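Local coordinates for protein neutral ceramidase (PDB 2ZWS) that hydrolyses the N-acyl linkage of ceramides to release sphingosine and a free fatty acid, and also runs the reverse synthesis, using one zinc ion per subunit, at residues Ile198-His204 / Ala240-Ala246; Gln402-Ala408 / Ile433-Asn439. Where two conformers were deposited one is given. Residues are numbered along the deposited sequence.

Interaction 1: residues Ile198-His204 / Ala240-Ala246; sequences ISWFPVH and AFAQTNA. With ZN (zinc ion), chain B.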
loop_
_atom_site.group_PDB
_atom_site.type_symbol
_atom_site.label_atom_id
_atom_site.label_comp_id
_atom_site.label_asym_id
_atom_site.label_seq_id
_atom_site.Cartn_x
_atom_site.Cartn_y
_atom_site.Cartn_z
ATOM N N ILE A 198 -13.462 0.481 6.547
ATOM C CA ILE A 198 -12.652 0.124 5.378
ATOM C C ILE A 198 -13.446 0.529 4.130
ATOM O O ILE A 198 -14.598 0.111 3.962
ATOM C CB ILE A 198 -12.348 -1.401 5.305
ATOM C CG1 ILE A 198 -11.708 -1.926 6.614
ATOM C CG2 ILE A 198 -11.497 -1.712 4.051
ATOM C CD1 ILE A 198 -11.835 -3.445 6.757
ATOM N N SER A 199 -12.824 1.356 3.293
ATOM C CA SER A 199 -13.385 1.751 1.982
ATOM C C SER A 199 -12.643 1.008 0.860
ATOM O O SER A 199 -11.403 0.958 0.861
ATOM C CB SER A 199 -13.216 3.266 1.764
ATOM O OG SER A 199 -13.225 3.614 0.386
ATOM N N TRP A 200 -13.385 0.415 -0.081
ATOM C CA TRP A 200 -12.760 -0.216 -1.259
ATOM C C TRP A 200 -13.186 0.554 -2.492
ATOM O O TRP A 200 -14.387 0.714 -2.763
ATOM C CB TRP A 200 -13.222 -1.664 -1.452
ATOM C CG TRP A 200 -12.672 -2.640 -0.460
ATOM C CD1 TRP A 200 -11.515 -3.349 -0.572
ATOM C CD2 TRP A 200 -13.287 -3.063 0.774
ATOM N NE1 TRP A 200 -11.347 -4.174 0.518
ATOM C CE2 TRP A 200 -12.421 -4.029 1.359
ATOM C CE3 TRP A 200 -14.491 -2.732 1.438
ATOM C CZ2 TRP A 200 -12.706 -4.668 2.572
ATOM C CZ3 TRP A 200 -14.771 -3.370 2.674
ATOM C CH2 TRP A 200 -13.870 -4.330 3.224
ATOM N N PHE A 201 -12.207 1.039 -3.236
ATOM C CA PHE A 201 -12.478 1.809 -4.455
ATOM C C PHE A 201 -11.216 1.770 -5.326
ATOM O O PHE A 201 -10.125 1.991 -4.802
ATOM C CB PHE A 201 -12.842 3.265 -4.132
ATOM C CG PHE A 201 -12.972 4.127 -5.347
ATOM C CD1 PHE A 201 -11.973 5.038 -5.666
ATOM C CD2 PHE A 201 -14.113 4.062 -6.162
ATOM C CE1 PHE A 201 -12.062 5.837 -6.808
ATOM C CE2 PHE A 201 -14.213 4.858 -7.333
ATOM C CZ PHE A 201 -13.194 5.758 -7.645
ATOM N N PRO A 202 -11.344 1.468 -6.633
ATOM C CA PRO A 202 -10.110 1.339 -7.431
ATOM C C PRO A 202 -9.635 2.637 -8.061
ATOM O O PRO A 202 -10.365 3.261 -8.840
ATOM C CB PRO A 202 -10.503 0.335 -8.528
ATOM C CG PRO A 202 -12.018 0.616 -8.740
ATOM C CD PRO A 202 -12.566 1.164 -7.415
ATOM N N VAL A 203 -8.398 3.016 -7.754
ATOM C CA VAL A 203 -7.728 4.135 -8.421
ATOM C C VAL A 203 -6.249 4.060 -8.063
ATOM O O VAL A 203 -5.932 3.927 -6.883
ATOM C CB VAL A 203 -8.349 5.528 -8.041
ATOM C CG1 VAL A 203 -8.252 5.834 -6.505
ATOM C CG2 VAL A 203 -7.729 6.647 -8.905
ATOM N N HIS A 204 -5.369 4.103 -9.065
ATOM C CA HIS A 204 -3.930 4.128 -8.764
ATOM C C HIS A 204 -3.577 5.242 -7.781
ATOM O O HIS A 204 -4.024 6.381 -7.923
ATOM C CB HIS A 204 -3.065 4.255 -10.023
ATOM C CG HIS A 204 -2.612 2.943 -10.570
ATOM N ND1 HIS A 204 -3.468 2.066 -11.212
ATOM C CD2 HIS A 204 -1.390 2.353 -10.567
ATOM C CE1 HIS A 204 -2.787 0.981 -11.554
ATOM N NE2 HIS A 204 -1.529 1.130 -11.164
ATOM N N ALA A 240 -9.229 2.665 6.736
ATOM C CA ALA A 240 -8.423 2.112 5.626
ATOM C C ALA A 240 -9.097 2.442 4.281
ATOM O O ALA A 240 -10.287 2.262 4.118
ATOM C CB ALA A 240 -8.254 0.589 5.768
ATOM N N PHE A 241 -8.301 2.905 3.316
ATOM C CA PHE A 241 -8.743 3.035 1.947
ATOM C C PHE A 241 -8.003 1.993 1.129
ATOM O O PHE A 241 -6.776 2.118 0.892
ATOM C CB PHE A 241 -8.523 4.466 1.444
ATOM C CG PHE A 241 -9.553 5.400 1.971
ATOM C CD1 PHE A 241 -9.449 5.853 3.281
ATOM C CD2 PHE A 241 -10.660 5.773 1.199
ATOM C CE1 PHE A 241 -10.438 6.691 3.838
ATOM C CE2 PHE A 241 -11.643 6.622 1.749
ATOM C CZ PHE A 241 -11.538 7.049 3.066
ATOM N N ALA A 242 -8.750 0.959 0.743
ATOM C CA ALA A 242 -8.241 -0.210 0.022
ATOM C C ALA A 242 -8.589 -0.159 -1.473
ATOM O O ALA A 242 -9.461 0.621 -1.913
ATOM C CB ALA A 242 -8.807 -1.491 0.619
ATOM N N GLN A 243 -7.873 -0.966 -2.246
ATOM C CA GLN A 243 -8.094 -1.095 -3.699
ATOM C C GLN A 243 -9.091 -2.187 -4.063
ATOM O O GLN A 243 -9.324 -3.104 -3.279
ATOM C CB GLN A 243 -6.775 -1.439 -4.418
ATOM C CG GLN A 243 -5.744 -0.330 -4.324
ATOM C CD GLN A 243 -6.029 0.835 -5.243
ATOM O OE1 GLN A 243 -7.048 0.867 -5.980
ATOM N NE2 GLN A 243 -5.102 1.792 -5.251
ATOM N N THR A 244 -9.673 -2.090 -5.263
ATOM C CA THR A 244 -10.346 -3.249 -5.879
ATOM C C THR A 244 -9.605 -3.679 -7.155
ATOM O O THR A 244 -8.502 -4.218 -7.073
ATOM C CB THR A 244 -11.873 -3.045 -6.093
ATOM O OG1 THR A 244 -12.111 -1.962 -6.995
ATOM C CG2 THR A 244 -12.550 -2.758 -4.776
ATOM N N ASN A 245 -10.202 -3.425 -8.318
ATOM C CA ASN A 245 -9.612 -3.781 -9.586
ATOM C C ASN A 245 -9.169 -2.464 -10.245
ATOM O O ASN A 245 -9.928 -1.830 -10.988
ATOM C CB ASN A 245 -10.602 -4.586 -10.477
ATOM C CG ASN A 245 -12.080 -4.222 -10.236
ATOM O OD1 ASN A 245 -12.885 -5.083 -9.843
ATOM N ND2 ASN A 245 -12.441 -2.963 -10.488
ATOM N N ALA A 246 -7.930 -2.063 -9.971
ATOM C CA ALA A 246 -7.415 -0.731 -10.380
ATOM C C ALA A 246 -6.345 -0.788 -11.476
ATOM O O ALA A 246 -5.706 0.232 -11.774
ATOM C CB ALA A 246 -6.860 -0.003 -9.149
HETATM ZN ZN ZN B . -0.082 -0.379 -10.863
HETATM O O HOH W 1 -10.753 3.141 -0.971
HETATM O O HOH W 2 1.777 0.625 -10.957
#
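The indole of W200 packs against the methyl group of A242, CD1 to CB 3.5 Å, in a parallel strand pair that supplies the two strands of a beta-alpha-beta crossover through helix 218-231. I198, W200, A240 and A242 share the face turned to strand 55-61, where the small alanines let the broad indole sit close to the sheet. The backbone bonds alternate as parallel strands require: S199 N to A240 O (2.8 Å), A242 N to S199 O (2.7 Å) and F201 N to A242 O (3.1 Å). Beyond W200 the strands end, and the primary amide of Q243 takes over the role of a backbone. Q243 OE1 accepts from V203 N at 3.1 Å and Q243 NE2 donates to V203 O at 2.8 Å. P202, with no N-H to satisfy, packs its CB 3.7 Å from A246 CB. The loop thus delivers H204 to the active-site metal, which H97, E411 and Y448 also bind; H204 ND1 is hydrogen-bonded to L249 O, while H204 NE2 ligates zinc at 2.1 Å.

Interaction 2: residues Gln402-Ala408 / Ile433-Asn439; sequences QLELLGA and IRHVVFN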
loop_
_atom_site.group_PDB
_atom_site.type_symbol
_atom_site.label_atom_id
_atom_site.label_comp_id
_atom_site.label_asym_id
_atom_site.label_seq_id
_atom_site.Cartn_x
_atom_site.Cartn_y
_atom_site.Cartn_z
ATOM N N GLN A 402 -23.093 -11.793 5.047
ATOM C CA GLN A 402 -23.498 -11.899 3.624
ATOM C C GLN A 402 -22.468 -11.315 2.655
ATOM O O GLN A 402 -22.739 -11.192 1.452
ATOM C CB GLN A 402 -24.861 -11.223 3.401
ATOM C CG GLN A 402 -24.830 -9.683 3.491
ATOM C CD GLN A 402 -25.196 -9.101 4.862
ATOM O OE1 GLN A 402 -25.827 -8.033 4.929
ATOM N NE2 GLN A 402 -24.770 -9.744 5.934
ATOM N N LEU A 403 -21.307 -10.928 3.184
ATOM C CA LEU A 403 -20.211 -10.394 2.359
ATOM C C LEU A 403 -19.162 -11.441 2.085
ATOM O O LEU A 403 -18.851 -12.252 2.950
ATOM C CB LEU A 403 -19.474 -9.274 3.085
ATOM C CG LEU A 403 -20.307 -8.161 3.676
ATOM C CD1 LEU A 403 -19.357 -7.120 4.285
ATOM C CD2 LEU A 403 -21.204 -7.538 2.619
ATOM N N GLU A 404 -18.612 -11.408 0.877
ATOM C CA GLU A 404 -17.377 -12.156 0.626
ATOM C C GLU A 404 -16.333 -11.192 0.140
ATOM O O GLU A 404 -16.618 -10.336 -0.689
ATOM C CB GLU A 404 -17.553 -13.276 -0.391
ATOM C CG GLU A 404 -18.077 -14.547 0.217
ATOM C CD GLU A 404 -18.213 -15.692 -0.790
ATOM O OE1 GLU A 404 -18.430 -15.436 -2.007
ATOM O OE2 GLU A 404 -18.128 -16.853 -0.340
ATOM N N LEU A 405 -15.131 -11.342 0.686
ATOM C CA LEU A 405 -14.022 -10.460 0.389
ATOM C C LEU A 405 -12.943 -11.341 -0.236
ATOM O O LEU A 405 -12.504 -12.327 0.352
ATOM C CB LEU A 405 -13.543 -9.822 1.697
ATOM C CG LEU A 405 -12.265 -8.990 1.649
ATOM C CD1 LEU A 405 -12.383 -7.792 0.685
ATOM C CD2 LEU A 405 -11.862 -8.527 3.037
ATOM N N LEU A 406 -12.548 -11.015 -1.457
ATOM C CA LEU A 406 -11.523 -11.780 -2.151
ATOM C C LEU A 406 -10.200 -11.057 -2.099
ATOM O O LEU A 406 -10.144 -9.842 -2.320
ATOM C CB LEU A 406 -11.879 -11.953 -3.625
ATOM C CG LEU A 406 -12.987 -12.914 -4.085
ATOM C CD1 LEU A 406 -14.230 -12.921 -3.248
ATOM C CD2 LEU A 406 -13.347 -12.628 -5.566
ATOM N N GLY A 407 -9.130 -11.806 -1.807
ATOM C CA GLY A 407 -7.796 -11.223 -1.803
ATOM C C GLY A 407 -7.055 -11.801 -3.006
ATOM O O GLY A 407 -6.800 -13.018 -3.055
ATOM N N ALA A 408 -6.724 -10.943 -3.974
ATOM C CA ALA A 408 -6.075 -11.362 -5.212
ATOM C C ALA A 408 -4.692 -10.722 -5.350
ATOM O O ALA A 408 -4.570 -9.500 -5.180
ATOM C CB ALA A 408 -6.964 -11.010 -6.384
ATOM N N ILE A 433 -24.661 -15.253 0.180
ATOM C CA ILE A 433 -23.803 -14.098 -0.110
ATOM C C ILE A 433 -24.537 -13.101 -1.002
ATOM O O ILE A 433 -25.121 -13.477 -2.027
ATOM C CB ILE A 433 -22.484 -14.532 -0.792
ATOM C CG1 ILE A 433 -21.688 -15.494 0.106
ATOM C CG2 ILE A 433 -21.647 -13.304 -1.173
ATOM C CD1 ILE A 433 -21.450 -14.983 1.529
ATOM N N ARG A 434 -24.472 -11.825 -0.633
ATOM C CA ARG A 434 -25.156 -10.773 -1.380
ATOM C C ARG A 434 -24.224 -9.703 -1.947
ATOM O O ARG A 434 -24.623 -8.920 -2.786
ATOM C CB ARG A 434 -26.232 -10.116 -0.496
ATOM C CG ARG A 434 -27.311 -11.106 0.032
ATOM C CD ARG A 434 -28.170 -11.659 -1.128
ATOM N NE ARG A 434 -29.097 -12.733 -0.731
ATOM C CZ ARG A 434 -28.911 -14.038 -0.961
ATOM N NH1 ARG A 434 -27.821 -14.497 -1.582
ATOM N NH2 ARG A 434 -29.839 -14.908 -0.565
ATOM N N HIS A 435 -22.992 -9.663 -1.452
ATOM C CA HIS A 435 -22.028 -8.679 -1.936
ATOM C C HIS A 435 -20.660 -9.328 -2.000
ATOM O O HIS A 435 -20.251 -10.017 -1.063
ATOM C CB HIS A 435 -21.972 -7.458 -1.014
ATOM C CG HIS A 435 -23.294 -6.782 -0.832
ATOM N ND1 HIS A 435 -23.885 -6.018 -1.818
ATOM C CD2 HIS A 435 -24.145 -6.767 0.214
ATOM C CE1 HIS A 435 -25.043 -5.554 -1.380
ATOM N NE2 HIS A 435 -25.226 -5.999 -0.149
ATOM N N VAL A 436 -19.983 -9.148 -3.125
ATOM C CA VAL A 436 -18.627 -9.679 -3.293
ATOM C C VAL A 436 -17.693 -8.508 -3.530
ATOM O O VAL A 436 -17.915 -7.716 -4.428
ATOM C CB VAL A 436 -18.568 -10.662 -4.478
ATOM C CG1 VAL A 436 -17.144 -11.148 -4.719
ATOM C CG2 VAL A 436 -19.512 -11.843 -4.232
ATOM N N VAL A 437 -16.704 -8.359 -2.657
ATOM C CA VAL A 437 -15.735 -7.273 -2.782
ATOM C C VAL A 437 -14.407 -7.866 -3.270
ATOM O O VAL A 437 -13.903 -8.820 -2.676
ATOM C CB VAL A 437 -15.499 -6.570 -1.439
ATOM C CG1 VAL A 437 -14.400 -5.528 -1.593
ATOM C CG2 VAL A 437 -16.778 -5.896 -0.978
ATOM N N PHE A 438 -13.867 -7.312 -4.350
ATOM C CA PHE A 438 -12.637 -7.825 -4.921
ATOM C C PHE A 438 -11.481 -6.939 -4.474
ATOM O O PHE A 438 -11.425 -5.799 -4.878
ATOM C CB PHE A 438 -12.763 -7.816 -6.446
ATOM C CG PHE A 438 -11.598 -8.429 -7.148
ATOM C CD1 PHE A 438 -11.618 -9.758 -7.539
ATOM C CD2 PHE A 438 -10.456 -7.669 -7.411
ATOM C CE1 PHE A 438 -10.515 -10.336 -8.192
ATOM C CE2 PHE A 438 -9.357 -8.232 -8.076
ATOM C CZ PHE A 438 -9.386 -9.573 -8.455
ATOM N N ASN A 439 -10.597 -7.439 -3.619
ATOM C CA ASN A 439 -9.448 -6.654 -3.168
ATOM C C ASN A 439 -8.180 -7.145 -3.857
ATOM O O ASN A 439 -7.648 -8.179 -3.480
ATOM C CB ASN A 439 -9.343 -6.775 -1.630
ATOM C CG ASN A 439 -8.443 -5.710 -0.995
ATOM O OD1 ASN A 439 -7.440 -5.242 -1.588
ATOM N ND2 ASN A 439 -8.786 -5.337 0.219
#
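At the apolar centre L405 CD1 rests 3.8 Å from V437 CG1, and on the reverse face L406 CD1 lies 3.7 Å from V436 CG1. These are neighbouring parallel strands joined by a beta-alpha-beta crossover through helix 414-428, with 435-439 at the end of a four-stranded mixed sheet. Beta-branched valines suit the extended backbone, and the longer leucines reach across to them. The L405 and V437 face meets W200 of strand 194-200; the L406 and V436 face turns toward helices 414-428 and 471-488. Further along that second face F438 CD1 lies 3.9 Å from L406 CD2. Beyond the strand end A408, whose side chain is a single methyl, brings CB to 3.5 Å from F438 CZ. Backbone bonds run the length of the pair, among them V437 N to E404 O at 2.8 Å and L406 N to V437 O at 2.9 Å. Toward the polar edge, E404 OE1 of the buried carboxylate is hydrogen-bonded to S428 OG, while E404 CD meets I433 CG1 at 3.6 Å. H435 stacks on Y148, and its NE2 is hydrogen-bonded to E289. At the exposed end Q402 O accepts two amides, R434 N at 2.8 Å and H435 N at 3.3 Å.

Overall arrangement
Interactions 1 and 2 are parallel strand pairs in two different sheets, both within the N-terminal ceramidase family region, their centres about 13 Å apart, and they follow one another along the chain. The sheets pack through W200, whose CG lies 3.6 Å from V437 CG1, so one indole serves both contacts. Near the strand ends, T244 CB comes within 3.0 Å of F438 O, bringing the segments 240-246 and 433-439 together. Interaction 1 reaches the zinc directly through H204; interaction 2 lies farther off, the F438 side chain about 12 Å from the ion and about 8 Å from that of the zinc ligand E411. N439 lies about 5 Å, side chain to side chain, from N60, a probable substrate-binding residue.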